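PDB 3P8A: glyoxalase-like domain protein, which is of unknown function but, as a member of the glyoxalase-like (VOC) family, may be an enzyme acting on a small molecule. Local coordinates for residues N115-V120 with Q150-M155; D159-P164 with K197-S202; K244-I249 with G265-F270. All coordinates share one frame; numbering follows the deposited sequence.

How the contacts relate
The three contacts follow one another along the chain, and contact 2 bridges the other two. Contact 1 sets a helix on the eight-stranded sheet; its centre is about 21 Å from that of contact 2, and Ile154 CB packs against Pro164 CB at 4.2 Å. Contact 2 meets contact 3, about 17 Å away between centres, through Lys163 O and Tyr245 OH, a probable hydrogen bond of 2.7 Å, and through neighbouring strands 189-198 and 244-252 of the seven-stranded sheet. Contacts 1 and 3 lie about 26 Å apart, centre to centre, on opposite sides of the chain's centre. A glycerol, probably from crystallisation, lies about 6 Å from the side chain of Leu151 in contact 1.

Contact 1: N115-V120 with Q150-M155; sequences NDIEAV and QLLYIM
Ile117, in the first turn of helix 117-125, lowers its side chain onto strand 147-155 between Gln150 and Leu152. Its CG1 branch stands roughly opposite the backbone N (chi1 -153°), which carries the terminal methyl to the strand backbone: CD1 lies 3.5 Å from Gln150 O and 3.7 Å from Leu152 CB. The other branch, CG2, occupies the position between backbone N and carbonyl carbon and turns to the amide of Gln150, with NE2 at 3.7 Å and OE1 at 4.0 Å. A beta-branched residue suits this place because its two arms can reach two successive inward-facing residues of the strand.

The extended chain of Gln150 brings its amide end alongside the CG2 methyl, with no hydrogen bond between them. Leu152 runs the other way past Ile117; with CG opposite its own backbone N (chi1 180°), the leucine leans toward the helix and CD2 meets Val120 CG1 at 3.8 Å. Val120, one turn after Asp116, offers a compact branched group that Leu152 crosses at a slant; Val120 also touches Phe167 of strand 166-170.

The helix begins at Asp116, the N-cap, whose OD1 accepts a weak bond from Ala119 N at 3.5 Å, while Ile117 N is bonded to Gln169 OE1 on the neighbouring strand. Strand 106-113, this helix and strands 130-139, 147-155 and 166-170 follow one another in the beta-alpha-beta-beta-beta order known from VOC proteins.

No hydrogen bond crosses between the two segments, which suggests that apolar fit of the branches contributes much of the hold on this strand, while the bond to Gln169 fixes the start of the helix.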
ATOM      1  N   ASN A 115     -11.568   4.638  -9.722  1.00 21.88           N
ATOM      2  CA  ASN A 115     -11.710   5.085 -11.105  1.00 23.13           C
ATOM      3  C   ASN A 115     -12.140   6.562 -11.126  1.00 28.37           C
ATOM      4  O   ASN A 115     -12.146   7.189 -12.189  1.00 28.72           O
ATOM      5  CB  ASN A 115     -12.659   4.175 -11.880  1.00 27.07           C
ATOM      6  CG  ASN A 115     -12.000   2.887 -12.336  1.00 55.22           C
ATOM      7  OD1 ASN A 115     -10.934   2.884 -12.980  1.00 51.93           O
ATOM      8  ND2 ASN A 115     -12.633   1.765 -12.028  1.00 45.20           N
ATOM      9  N   ASP A 116     -12.417   7.138  -9.933  1.00 23.44           N
ATOM     10  CA  ASP A 116     -12.841   8.524  -9.776  1.00 21.83           C
ATOM     11  C   ASP A 116     -12.278   9.160  -8.504  1.00 23.02           C
ATOM     12  O   ASP A 116     -12.967   9.236  -7.481  1.00 20.97           O
ATOM     13  CB  ASP A 116     -14.383   8.645  -9.871  1.00 22.73           C
ATOM     14  CG  ASP A 116     -14.914  10.040 -10.201  1.00 36.84           C
ATOM     15  OD1 ASP A 116     -14.094  10.995 -10.297  1.00 35.40           O
ATOM     16  OD2 ASP A 116     -16.146  10.180 -10.368  1.00 47.03           O
ATOM     17  N   ILE A 117     -11.035   9.659  -8.586  1.00 18.77           N
ATOM     18  CA  ILE A 117     -10.353  10.272  -7.446  1.00 18.80           C
ATOM     19  C   ILE A 117     -10.984  11.615  -6.992  1.00 24.01           C
ATOM     20  O   ILE A 117     -10.883  11.962  -5.810  1.00 22.09           O
ATOM     21  CB  ILE A 117      -8.821  10.331  -7.668  1.00 21.63           C
ATOM     22  CG1 ILE A 117      -8.045  10.326  -6.332  1.00 21.75           C
ATOM     23  CG2 ILE A 117      -8.426  11.502  -8.577  1.00 21.64           C
ATOM     24  CD1 ILE A 117      -6.649   9.722  -6.413  1.00 26.51           C
ATOM     25  N   GLU A 118     -11.631  12.350  -7.932  1.00 21.55           N
ATOM     26  CA  GLU A 118     -12.305  13.616  -7.639  1.00 21.69           C
ATOM     27  C   GLU A 118     -13.564  13.405  -6.809  1.00 22.30           C
ATOM     28  O   GLU A 118     -13.824  14.211  -5.928  1.00 19.75           O
ATOM     29  CB  GLU A 118     -12.604  14.412  -8.925  1.00 23.64           C
ATOM     30  CG  GLU A 118     -11.467  15.341  -9.325  1.00 37.72           C
ATOM     31  CD  GLU A 118     -11.185  16.463  -8.342  1.00 65.74           C
ATOM     32  OE1 GLU A 118     -12.104  17.272  -8.073  1.00 65.14           O
ATOM     33  OE2 GLU A 118     -10.042  16.529  -7.838  1.00 63.07           O
ATOM     34  N   ALA A 119     -14.324  12.322  -7.090  1.00 21.32           N
ATOM     35  CA  ALA A 119     -15.510  11.889  -6.346  1.00 21.66           C
ATOM     36  C   ALA A 119     -15.091  11.452  -4.941  1.00 23.34           C
ATOM     37  O   ALA A 119     -15.825  11.702  -3.984  1.00 23.53           O
ATOM     38  CB  ALA A 119     -16.187  10.732  -7.055  1.00 23.19           C
ATOM     39  N   VAL A 120     -13.912  10.805  -4.816  1.00 17.45           N
ATOM     40  CA  VAL A 120     -13.366  10.421  -3.519  1.00 16.39           C
ATOM     41  C   VAL A 120     -13.026  11.682  -2.756  1.00 18.92           C
ATOM     42  O   VAL A 120     -13.436  11.797  -1.604  1.00 19.57           O
ATOM     43  CB  VAL A 120     -12.178   9.411  -3.600  1.00 20.39           C
ATOM     44  CG1 VAL A 120     -11.454   9.294  -2.265  1.00 19.19           C
ATOM     45  CG2 VAL A 120     -12.675   8.047  -4.027  1.00 20.24           C
ATOM     46  N   GLN A 150      -2.540   9.723 -10.372  1.00 15.00           N
ATOM     47  CA  GLN A 150      -2.819  10.746  -9.370  1.00 15.01           C
ATOM     48  C   GLN A 150      -2.964  10.074  -8.019  1.00 14.22           C
ATOM     49  O   GLN A 150      -3.536   8.990  -7.928  1.00 12.96           O
ATOM     50  CB  GLN A 150      -4.121  11.503  -9.654  1.00 16.75           C
ATOM     51  CG  GLN A 150      -4.167  12.235 -10.983  1.00 29.78           C
ATOM     52  CD  GLN A 150      -5.588  12.669 -11.219  1.00 37.49           C
ATOM     53  OE1 GLN A 150      -6.338  12.062 -11.994  1.00 26.05           O
ATOM     54  NE2 GLN A 150      -6.038  13.635 -10.441  1.00 26.61           N
ATOM     55  N   LEU A 151      -2.479  10.737  -6.975  1.00 11.45           N
ATOM     56  CA  LEU A 151      -2.607  10.268  -5.599  1.00 11.82           C
ATOM     57  C   LEU A 151      -3.418  11.279  -4.783  1.00 16.35           C
ATOM     58  O   LEU A 151      -3.374  12.475  -5.056  1.00 15.58           O
ATOM     59  CB  LEU A 151      -1.235  10.061  -4.942  1.00 11.80           C
ATOM     60  CG  LEU A 151      -0.298   9.046  -5.608  1.00 15.67           C
ATOM     61  CD1 LEU A 151       0.978   8.948  -4.849  1.00 15.07           C
ATOM     62  CD2 LEU A 151      -0.926   7.666  -5.692  1.00 16.68           C
ATOM     63  N   LEU A 152      -4.155  10.800  -3.788  1.00 14.28           N
ATOM     64  CA  LEU A 152      -4.922  11.646  -2.875  1.00 13.48           C
ATOM     65  C   LEU A 152      -4.644  11.094  -1.488  1.00 16.20           C
ATOM     66  O   LEU A 152      -4.663   9.875  -1.285  1.00 14.74           O
ATOM     67  CB  LEU A 152      -6.417  11.607  -3.201  1.00 14.23           C
ATOM     68  CG  LEU A 152      -7.359  12.450  -2.314  1.00 19.27           C
ATOM     69  CD1 LEU A 152      -7.258  13.939  -2.637  1.00 20.24           C
ATOM     70  CD2 LEU A 152      -8.772  11.959  -2.456  1.00 19.47           C
ATOM     71  N   TYR A 153      -4.301  11.982  -0.564  1.00 12.80           N
ATOM     72  CA  TYR A 153      -3.968  11.598   0.792  1.00 13.45           C
ATOM     73  C   TYR A 153      -4.947  12.129   1.793  1.00 18.46           C
ATOM     74  O   TYR A 153      -5.474  13.232   1.619  1.00 17.83           O
ATOM     75  CB  TYR A 153      -2.598  12.128   1.156  1.00 14.02           C
ATOM     76  CG  TYR A 153      -1.485  11.555   0.306  1.00 15.06           C
ATOM     77  CD1 TYR A 153      -0.904  10.331   0.620  1.00 15.74           C
ATOM     78  CD2 TYR A 153      -0.942  12.283  -0.747  1.00 15.26           C
ATOM     79  CE1 TYR A 153       0.137   9.807  -0.139  1.00 16.62           C
ATOM     80  CE2 TYR A 153       0.132  11.787  -1.489  1.00 16.46           C
ATOM     81  CZ  TYR A 153       0.652  10.537  -1.191  1.00 18.71           C
ATOM     82  OH  TYR A 153       1.722  10.046  -1.876  1.00 15.42           O
ATOM     83  N   ILE A 154      -5.127  11.385   2.883  1.00 14.61           N
ATOM     84  CA  ILE A 154      -5.932  11.835   4.011  1.00 13.83           C
ATOM     85  C   ILE A 154      -4.991  12.527   4.989  1.00 22.54           C
ATOM     86  O   ILE A 154      -3.943  11.987   5.325  1.00 19.20           O
ATOM     87  CB  ILE A 154      -6.685  10.654   4.661  1.00 16.05           C
ATOM     88  CG1 ILE A 154      -7.779  10.132   3.705  1.00 15.38           C
ATOM     89  CG2 ILE A 154      -7.271  11.060   6.040  1.00 16.67           C
ATOM     90  CD1 ILE A 154      -8.321   8.784   4.078  1.00 16.28           C
HETATM   91  N   MSE A 155      -5.358  13.732   5.443  1.00 27.36           N
HETATM   92  CA  MSE A 155      -4.573  14.436   6.446  1.00 31.23           C
HETATM   93  C   MSE A 155      -5.369  14.541   7.768  1.00 37.15           C
HETATM   94  O   MSE A 155      -6.130  15.493   7.990  1.00 37.32           O
HETATM   95  CB  MSE A 155      -4.104  15.793   5.933  1.00 35.29           C
HETATM   96  CG  MSE A 155      -2.840  16.243   6.595  1.00 45.87           C
HETATM   97 SE   MSE A 155      -2.945  18.115   6.944  0.70 58.36          SE
HETATM   98  CE  MSE A 155      -3.784  17.978   8.718  1.00 55.13           C
TER

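Contact 2: D159-P164 with K197-S202; sequences DDEIKP and KSKNRS
Glu161 lies along the turn that joins strand 189-198 to helix 201-212, each part of its side chain meeting a different residue. CB is 3.8 Å from Ser198 OG, and CG packs on Asn200 CB at 3.6 Å. A bend about the CB-CG bond (chi2 -67°) follows, and the Glu161 side chain crosses that of Lys199 at about a right angle, with OE1 3.4 Å from Lys199 CE. The charges do not make a salt bridge, as OE1 and Lys199 NZ stay 4.3 Å apart; a water accepts from NZ at 3.1 Å and donates to OE1 at 3.2 Å. OE1 is also bonded to Ser243 OG, which takes part in a second bond with Lys199 N. Glutamate suits the place in that its two methylene groups pack on Ser198 and Asn200 while its carboxylate reaches Ser243 and the water.

The turn it leans on is an ST turn: Ser198 OG accepts from Asn200 N at 3.0 Å, and Asn200 then stands at the N-cap of the helix. Ser198 OG is bonded to Thr204 OG1 as well, tying the strand end to the first turn of the helix.

Ile162, which is buried, comes next. Its CD1 presses on Lys197 O at 3.3 Å, and its side chain also touches Thr204 and Trp208 of the helix and Tyr245 of strand 244-252.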
ATOM      1  N   ASP A 159      -4.676  12.261  16.104  1.00 31.95           N
ATOM      2  CA  ASP A 159      -3.577  11.306  16.092  1.00 30.70           C
ATOM      3  C   ASP A 159      -3.856  10.087  15.207  1.00 33.36           C
ATOM      4  O   ASP A 159      -4.983   9.572  15.177  1.00 33.71           O
ATOM      5  CB  ASP A 159      -3.272  10.817  17.521  1.00 32.93           C
ATOM      6  CG  ASP A 159      -2.736  11.860  18.483  1.00 44.35           C
ATOM      7  OD1 ASP A 159      -2.031  12.792  18.027  1.00 49.27           O
ATOM      8  OD2 ASP A 159      -2.965  11.711  19.696  1.00 39.28           O
ATOM      9  N   ASP A 160      -2.805   9.609  14.525  1.00 26.09           N
ATOM     10  CA  ASP A 160      -2.847   8.397  13.721  1.00 24.54           C
ATOM     11  C   ASP A 160      -1.838   7.441  14.291  1.00 25.27           C
ATOM     12  O   ASP A 160      -0.649   7.753  14.296  1.00 25.88           O
ATOM     13  CB  ASP A 160      -2.479   8.659  12.234  1.00 26.06           C
ATOM     14  CG  ASP A 160      -3.493   9.435  11.425  1.00 34.60           C
ATOM     15  OD1 ASP A 160      -4.680   9.024  11.402  1.00 33.89           O
ATOM     16  OD2 ASP A 160      -3.089  10.419  10.757  1.00 40.23           O
ATOM     17  N   GLU A 161      -2.281   6.272  14.772  1.00 18.14           N
ATOM     18  CA  GLU A 161      -1.320   5.257  15.171  1.00 17.73           C
ATOM     19  C   GLU A 161      -0.738   4.674  13.873  1.00 18.85           C
ATOM     20  O   GLU A 161       0.456   4.395  13.780  1.00 19.65           O
ATOM     21  CB  GLU A 161      -1.992   4.117  15.976  1.00 19.06           C
ATOM     22  CG  GLU A 161      -2.320   4.490  17.407  1.00 23.04           C
ATOM     23  CD  GLU A 161      -1.145   4.732  18.325  1.00 41.82           C
ATOM     24  OE1 GLU A 161      -0.027   4.253  18.014  1.00 24.54           O
ATOM     25  OE2 GLU A 161      -1.351   5.407  19.362  1.00 31.40           O
ATOM     26  N   ILE A 162      -1.603   4.544  12.868  1.00 12.73           N
ATOM     27  CA  ILE A 162      -1.323   3.926  11.572  1.00 10.22           C
ATOM     28  C   ILE A 162      -1.379   4.950  10.481  1.00 12.48           C
ATOM     29  O   ILE A 162      -2.343   5.712  10.411  1.00 10.77           O
ATOM     30  CB  ILE A 162      -2.387   2.786  11.328  1.00 11.33           C
ATOM     31  CG1 ILE A 162      -2.315   1.704  12.396  1.00 11.16           C
ATOM     32  CG2 ILE A 162      -2.317   2.190   9.922  1.00 11.19           C
ATOM     33  CD1 ILE A 162      -0.883   1.082  12.615  1.00  9.65           C
ATOM     34  N   LYS A 163      -0.384   4.934   9.580  1.00 10.98           N
ATOM     35  CA  LYS A 163      -0.398   5.893   8.480  1.00 10.26           C
ATOM     36  C   LYS A 163      -1.619   5.581   7.630  1.00 14.18           C
ATOM     37  O   LYS A 163      -1.805   4.414   7.254  1.00 13.22           O
ATOM     38  CB  LYS A 163       0.878   5.815   7.623  1.00 12.03           C
ATOM     39  CG  LYS A 163       1.002   6.983   6.651  1.00 15.34           C
ATOM     40  CD  LYS A 163       1.618   8.177   7.321  1.00 17.55           C
ATOM     41  CE  LYS A 163       1.935   9.253   6.319  1.00 19.26           C
ATOM     42  NZ  LYS A 163       2.671  10.353   6.997  1.00 23.87           N
ATOM     43  N   PRO A 164      -2.502   6.583   7.378  1.00 12.53           N
ATOM     44  CA  PRO A 164      -3.707   6.298   6.601  1.00 12.29           C
ATOM     45  C   PRO A 164      -3.415   5.767   5.205  1.00 13.69           C
ATOM     46  O   PRO A 164      -2.598   6.352   4.486  1.00 13.75           O
ATOM     47  CB  PRO A 164      -4.403   7.679   6.502  1.00 13.62           C
ATOM     48  CG  PRO A 164      -3.914   8.431   7.696  1.00 18.07           C
ATOM     49  CD  PRO A 164      -2.463   8.009   7.784  1.00 13.63           C
ATOM     50  N   LYS A 197      -0.987  -4.042  12.955  1.00  5.73           N
ATOM     51  CA  LYS A 197      -0.897  -4.065  14.401  1.00  5.24           C
ATOM     52  C   LYS A 197      -1.129  -2.628  14.840  1.00  9.81           C
ATOM     53  O   LYS A 197      -0.546  -1.719  14.243  1.00  8.19           O
ATOM     54  CB  LYS A 197       0.465  -4.631  14.868  1.00  8.71           C
ATOM     55  CG  LYS A 197       0.351  -6.130  15.130  1.00 10.69           C
ATOM     56  CD  LYS A 197       1.637  -6.826  15.436  1.00 16.08           C
ATOM     57  CE  LYS A 197       1.348  -8.247  15.894  1.00 27.24           C
ATOM     58  NZ  LYS A 197       2.572  -8.979  16.300  1.00 42.56           N
ATOM     59  N   SER A 198      -2.028  -2.397  15.813  1.00  7.42           N
ATOM     60  CA  SER A 198      -2.278  -1.027  16.262  1.00  6.73           C
ATOM     61  C   SER A 198      -2.293  -0.899  17.781  1.00 11.41           C
ATOM     62  O   SER A 198      -2.931  -1.714  18.458  1.00 11.41           O
ATOM     63  CB  SER A 198      -3.588  -0.504  15.698  1.00  4.90           C
ATOM     64  OG  SER A 198      -3.818   0.811  16.181  1.00 10.17           O
ATOM     65  N   LYS A 199      -1.685   0.182  18.301  1.00  6.34           N
ATOM     66  CA  LYS A 199      -1.714   0.446  19.751  1.00  7.12           C
ATOM     67  C   LYS A 199      -3.026   1.096  20.155  1.00 11.86           C
ATOM     68  O   LYS A 199      -3.283   1.298  21.344  1.00 12.73           O
ATOM     69  CB  LYS A 199      -0.524   1.323  20.190  1.00  9.48           C
ATOM     70  CG  LYS A 199       0.805   0.591  20.183  1.00 14.81           C
ATOM     71  CD  LYS A 199       1.948   1.515  20.624  1.00 22.57           C
ATOM     72  CE  LYS A 199       2.454   2.389  19.508  1.00 27.74           C
ATOM     73  NZ  LYS A 199       3.626   3.199  19.959  1.00 34.95           N
ATOM     74  N   ASN A 200      -3.873   1.412  19.166  1.00  9.42           N
ATOM     75  CA  ASN A 200      -5.196   1.975  19.384  1.00  8.60           C
ATOM     76  C   ASN A 200      -6.143   1.454  18.313  1.00 10.42           C
ATOM     77  O   ASN A 200      -6.548   2.178  17.418  1.00 10.31           O
ATOM     78  CB  ASN A 200      -5.153   3.531  19.430  1.00 14.01           C
ATOM     79  CG  ASN A 200      -6.388   4.132  20.060  1.00 26.87           C
ATOM     80  OD1 ASN A 200      -7.367   3.443  20.337  1.00 23.68           O
ATOM     81  ND2 ASN A 200      -6.387   5.442  20.256  1.00 27.43           N
ATOM     82  N   ARG A 201      -6.481   0.172  18.401  1.00  9.82           N
ATOM     83  CA  ARG A 201      -7.348  -0.494  17.435  1.00 10.18           C
ATOM     84  C   ARG A 201      -8.673   0.191  17.249  1.00 14.51           C
ATOM     85  O   ARG A 201      -9.123   0.325  16.120  1.00 11.57           O
ATOM     86  CB  ARG A 201      -7.557  -1.955  17.843  1.00  7.59           C
ATOM     87  CG  ARG A 201      -8.546  -2.711  16.965  1.00  7.98           C
ATOM     88  CD  ARG A 201      -8.429  -4.201  17.151  1.00  8.66           C
ATOM     89  NE  ARG A 201      -8.526  -4.638  18.549  1.00  8.20           N
ATOM     90  CZ  ARG A 201      -9.512  -5.395  19.041  1.00 14.65           C
ATOM     91  NH1 ARG A 201     -10.556  -5.714  18.286  1.00  5.94           N
ATOM     92  NH2 ARG A 201      -9.471  -5.810  20.295  1.00  7.89           N
ATOM     93  N   SER A 202      -9.305   0.619  18.360  1.00 13.43           N
ATOM     94  CA  SER A 202     -10.608   1.287  18.315  1.00 13.95           C
ATOM     95  C   SER A 202     -10.607   2.476  17.404  1.00 13.61           C
ATOM     96  O   SER A 202     -11.508   2.620  16.574  1.00 11.76           O
ATOM     97  CB  SER A 202     -11.064   1.675  19.718  1.00 16.73           C
ATOM     98  OG  SER A 202     -11.733   0.559  20.268  1.00 27.11           O
TER
HETATM   99  O   HOH W   1       3.062   4.944  17.471  1.00 46.19           O

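Contact 3: K244-I249 with G265-F270; sequences KYHSVI and GAIYRF
The imidazole of His246 carries the CD1 methyl of Ile267 over one face, a CH-pi contact displaced toward the rim so that CD1 comes 3.3 Å from His246 NE2; Lys244 CE and a water lie at the ring edge, in its plane. The guanidinium of Arg269 has Ile249 CD1 over the centre of one face, 4.0 Å above the plane. These two side chains run side by side in the same direction, the isoleucine giving the long arginine an apolar bed. Tyr268 meets Val248 obliquely, CD1 to CG1 3.7 Å; its hydroxyl is bonded to His30 ND1, and Phe40 and Phe107 meet its ring edge-to-face.

These groups sit on neighbouring parallel strands of the seven-stranded sheet, 244-252 and 266-272. Val248 N gives a bond to Ile267 O at 3.1 Å and Val248 O receives one from Arg269 N at 2.8 Å, so Val248 uses both its backbone polar groups on the partner strand. Toward its start the pairing weakens: Ile267 N makes only a weak, bent bond to His246 O at 3.5 Å. On the other flank His246 and Ser247 together face Ile195, a classic beta bulge.

Beyond the weak bond, water takes over. One accepts from Lys244 NZ at 2.9 Å and donates to Gly265 O at 2.7 Å, at a glycine whose positive phi (81°) suits a residue without a side chain. The water at the edge of the His246 ring also joins Ser247 OG to Arg269 NH1, the serine hydroxyl serving as the polar partner through which it reaches the arginine.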
ATOM      1  N   LYS A 244       1.899  -0.751  13.300  1.00  7.96           N
ATOM      2  CA  LYS A 244       2.479  -0.921  11.959  1.00  5.49           C
ATOM      3  C   LYS A 244       1.737  -1.879  11.036  1.00  9.73           C
ATOM      4  O   LYS A 244       1.037  -2.786  11.499  1.00  9.55           O
ATOM      5  CB  LYS A 244       3.983  -1.346  12.071  1.00  7.11           C
ATOM      6  CG  LYS A 244       4.221  -2.701  12.726  1.00 20.21           C
ATOM      7  CD  LYS A 244       5.703  -3.036  12.647  1.00 34.04           C
ATOM      8  CE  LYS A 244       5.996  -4.476  12.924  1.00 45.05           C
ATOM      9  NZ  LYS A 244       7.465  -4.725  12.913  1.00 58.69           N
ATOM     10  N   TYR A 245       1.974  -1.722   9.724  1.00  6.61           N
ATOM     11  CA  TYR A 245       1.553  -2.646   8.671  1.00  7.15           C
ATOM     12  C   TYR A 245       2.515  -3.814   8.893  1.00  9.21           C
ATOM     13  O   TYR A 245       3.734  -3.644   8.786  1.00  7.11           O
ATOM     14  CB  TYR A 245       1.737  -1.991   7.288  1.00  8.19           C
ATOM     15  CG  TYR A 245       0.680  -0.942   7.030  1.00 10.44           C
ATOM     16  CD1 TYR A 245      -0.580  -1.298   6.554  1.00 12.94           C
ATOM     17  CD2 TYR A 245       0.921   0.404   7.306  1.00 10.96           C
ATOM     18  CE1 TYR A 245      -1.574  -0.342   6.360  1.00 15.46           C
ATOM     19  CE2 TYR A 245      -0.081   1.365   7.151  1.00 11.31           C
ATOM     20  CZ  TYR A 245      -1.323   0.985   6.669  1.00 13.99           C
ATOM     21  OH  TYR A 245      -2.311   1.914   6.493  1.00 11.27           O
ATOM     22  N   HIS A 246       1.976  -4.933   9.361  1.00  5.87           N
ATOM     23  CA  HIS A 246       2.724  -6.071   9.847  1.00  5.61           C
ATOM     24  C   HIS A 246       2.979  -7.212   8.880  1.00  7.56           C
ATOM     25  O   HIS A 246       4.111  -7.659   8.754  1.00  4.83           O
ATOM     26  CB  HIS A 246       2.036  -6.566  11.127  1.00  7.04           C
ATOM     27  CG  HIS A 246       2.648  -7.783  11.748  1.00 10.90           C
ATOM     28  ND1 HIS A 246       3.753  -7.684  12.584  1.00 13.09           N
ATOM     29  CD2 HIS A 246       2.222  -9.072  11.726  1.00 12.66           C
ATOM     30  CE1 HIS A 246       3.971  -8.913  13.036  1.00 12.48           C
ATOM     31  NE2 HIS A 246       3.088  -9.789  12.531  1.00 13.14           N
ATOM     32  N   SER A 247       1.941  -7.720   8.250  1.00  6.30           N
ATOM     33  CA  SER A 247       2.069  -8.866   7.382  1.00  8.04           C
ATOM     34  C   SER A 247       1.007  -8.916   6.308  1.00 10.85           C
ATOM     35  O   SER A 247      -0.014  -8.236   6.394  1.00 10.82           O
ATOM     36  CB  SER A 247       2.042 -10.158   8.210  1.00 11.80           C
ATOM     37  OG  SER A 247       0.743 -10.485   8.671  1.00 19.48           O
ATOM     38  N   VAL A 248       1.271  -9.708   5.290  1.00  8.94           N
ATOM     39  CA  VAL A 248       0.357  -9.920   4.170  1.00 10.85           C
ATOM     40  C   VAL A 248       0.183 -11.443   4.026  1.00 15.01           C
ATOM     41  O   VAL A 248       1.155 -12.200   4.185  1.00 13.29           O
ATOM     42  CB  VAL A 248       0.814  -9.171   2.868  1.00 16.46           C
ATOM     43  CG1 VAL A 248       2.069  -9.791   2.237  1.00 16.57           C
ATOM     44  CG2 VAL A 248      -0.320  -9.074   1.845  1.00 17.38           C
ATOM     45  N   ILE A 249      -1.061 -11.897   3.817  1.00 12.04           N
ATOM     46  CA  ILE A 249      -1.377 -13.318   3.649  1.00 11.02           C
ATOM     47  C   ILE A 249      -1.687 -13.513   2.191  1.00 10.98           C
ATOM     48  O   ILE A 249      -2.572 -12.849   1.662  1.00 11.03           O
ATOM     49  CB  ILE A 249      -2.505 -13.846   4.585  1.00 13.78           C
ATOM     50  CG1 ILE A 249      -2.186 -13.535   6.073  1.00 15.61           C
ATOM     51  CG2 ILE A 249      -2.742 -15.358   4.360  1.00 11.67           C
ATOM     52  CD1 ILE A 249      -3.331 -13.860   7.047  1.00 21.67           C
ATOM     53  N   GLY A 265      12.056  -6.362   7.492  1.00 10.07           N
ATOM     54  CA  GLY A 265      11.029  -5.804   8.370  1.00 10.14           C
ATOM     55  C   GLY A 265       9.582  -6.129   8.042  1.00 12.63           C
ATOM     56  O   GLY A 265       8.685  -5.648   8.735  1.00 11.61           O
ATOM     57  N   ALA A 266       9.336  -6.937   7.001  1.00 10.21           N
ATOM     58  CA  ALA A 266       7.995  -7.314   6.572  1.00 11.23           C
ATOM     59  C   ALA A 266       7.772  -8.828   6.649  1.00 13.52           C
ATOM     60  O   ALA A 266       8.734  -9.600   6.702  1.00 14.14           O
ATOM     61  CB  ALA A 266       7.733  -6.805   5.160  1.00 12.59           C
ATOM     62  N   ILE A 267       6.508  -9.250   6.763  1.00  7.80           N
ATOM     63  CA  ILE A 267       6.180 -10.676   6.853  1.00  8.56           C
ATOM     64  C   ILE A 267       5.287 -11.035   5.695  1.00 11.09           C
ATOM     65  O   ILE A 267       4.233 -10.422   5.523  1.00  9.89           O
ATOM     66  CB  ILE A 267       5.562 -11.103   8.213  1.00 11.50           C
ATOM     67  CG1 ILE A 267       6.453 -10.648   9.396  1.00 11.27           C
ATOM     68  CG2 ILE A 267       5.295 -12.643   8.256  1.00 11.71           C
ATOM     69  CD1 ILE A 267       5.750 -10.574  10.674  1.00 18.25           C
ATOM     70  N   TYR A 268       5.741 -11.979   4.869  1.00  6.42           N
ATOM     71  CA  TYR A 268       4.943 -12.477   3.749  1.00  7.77           C
ATOM     72  C   TYR A 268       4.511 -13.878   4.160  1.00 11.94           C
ATOM     73  O   TYR A 268       5.369 -14.733   4.339  1.00 11.90           O
ATOM     74  CB  TYR A 268       5.762 -12.496   2.451  1.00  7.49           C
ATOM     75  CG  TYR A 268       6.147 -11.118   1.944  1.00  8.50           C
ATOM     76  CD1 TYR A 268       5.413 -10.494   0.936  1.00  8.93           C
ATOM     77  CD2 TYR A 268       7.241 -10.437   2.475  1.00  8.96           C
ATOM     78  CE1 TYR A 268       5.754  -9.221   0.473  1.00  8.65           C
ATOM     79  CE2 TYR A 268       7.589  -9.162   2.020  1.00  9.83           C
ATOM     80  CZ  TYR A 268       6.851  -8.564   1.007  1.00 11.23           C
ATOM     81  OH  TYR A 268       7.199  -7.310   0.553  1.00 12.34           O
ATOM     82  N   ARG A 269       3.201 -14.087   4.413  1.00 10.34           N
ATOM     83  CA  ARG A 269       2.657 -15.400   4.795  1.00  9.89           C
ATOM     84  C   ARG A 269       2.017 -16.045   3.580  1.00 14.70           C
ATOM     85  O   ARG A 269       1.242 -15.389   2.880  1.00 15.32           O
ATOM     86  CB  ARG A 269       1.630 -15.272   5.938  1.00 11.31           C
ATOM     87  CG  ARG A 269       2.227 -14.855   7.277  1.00 17.53           C
ATOM     88  CD  ARG A 269       1.188 -14.500   8.340  1.00 28.15           C
ATOM     89  NE  ARG A 269       0.341 -15.641   8.716  1.00 37.96           N
ATOM     90  CZ  ARG A 269      -0.643 -15.600   9.615  1.00 45.24           C
ATOM     91  NH1 ARG A 269      -0.917 -14.473  10.264  1.00 32.52           N
ATOM     92  NH2 ARG A 269      -1.367 -16.685   9.864  1.00 22.67           N
ATOM     93  N   PHE A 270       2.343 -17.319   3.310  1.00 10.36           N
ATOM     94  CA  PHE A 270       1.802 -18.046   2.166  1.00 10.15           C
ATOM     95  C   PHE A 270       0.985 -19.209   2.638  1.00 14.19           C
ATOM     96  O   PHE A 270       1.416 -19.962   3.520  1.00 11.48           O
ATOM     97  CB  PHE A 270       2.907 -18.502   1.208  1.00 12.30           C
ATOM     98  CG  PHE A 270       3.707 -17.376   0.588  1.00 14.02           C
ATOM     99  CD1 PHE A 270       3.397 -16.896  -0.681  1.00 16.76           C
ATOM    100  CD2 PHE A 270       4.750 -16.770   1.287  1.00 14.33           C
ATOM    101  CE1 PHE A 270       4.139 -15.847  -1.249  1.00 15.38           C
ATOM    102  CE2 PHE A 270       5.487 -15.725   0.717  1.00 14.89           C
ATOM    103  CZ  PHE A 270       5.195 -15.294  -0.556  1.00 12.59           C
TER
HETATM  104  O   HOH W   2       8.809  -3.728  10.593  1.00 37.51           O
HETATM  105  O   HOH W   3       6.347  -4.176   8.326  1.00  6.36           O
HETATM  106  O   HOH W   4       6.386  -6.826  10.055  1.00 11.32           O
HETATM  107  O   HOH W   5       0.762 -12.396  10.971  1.00 23.63           O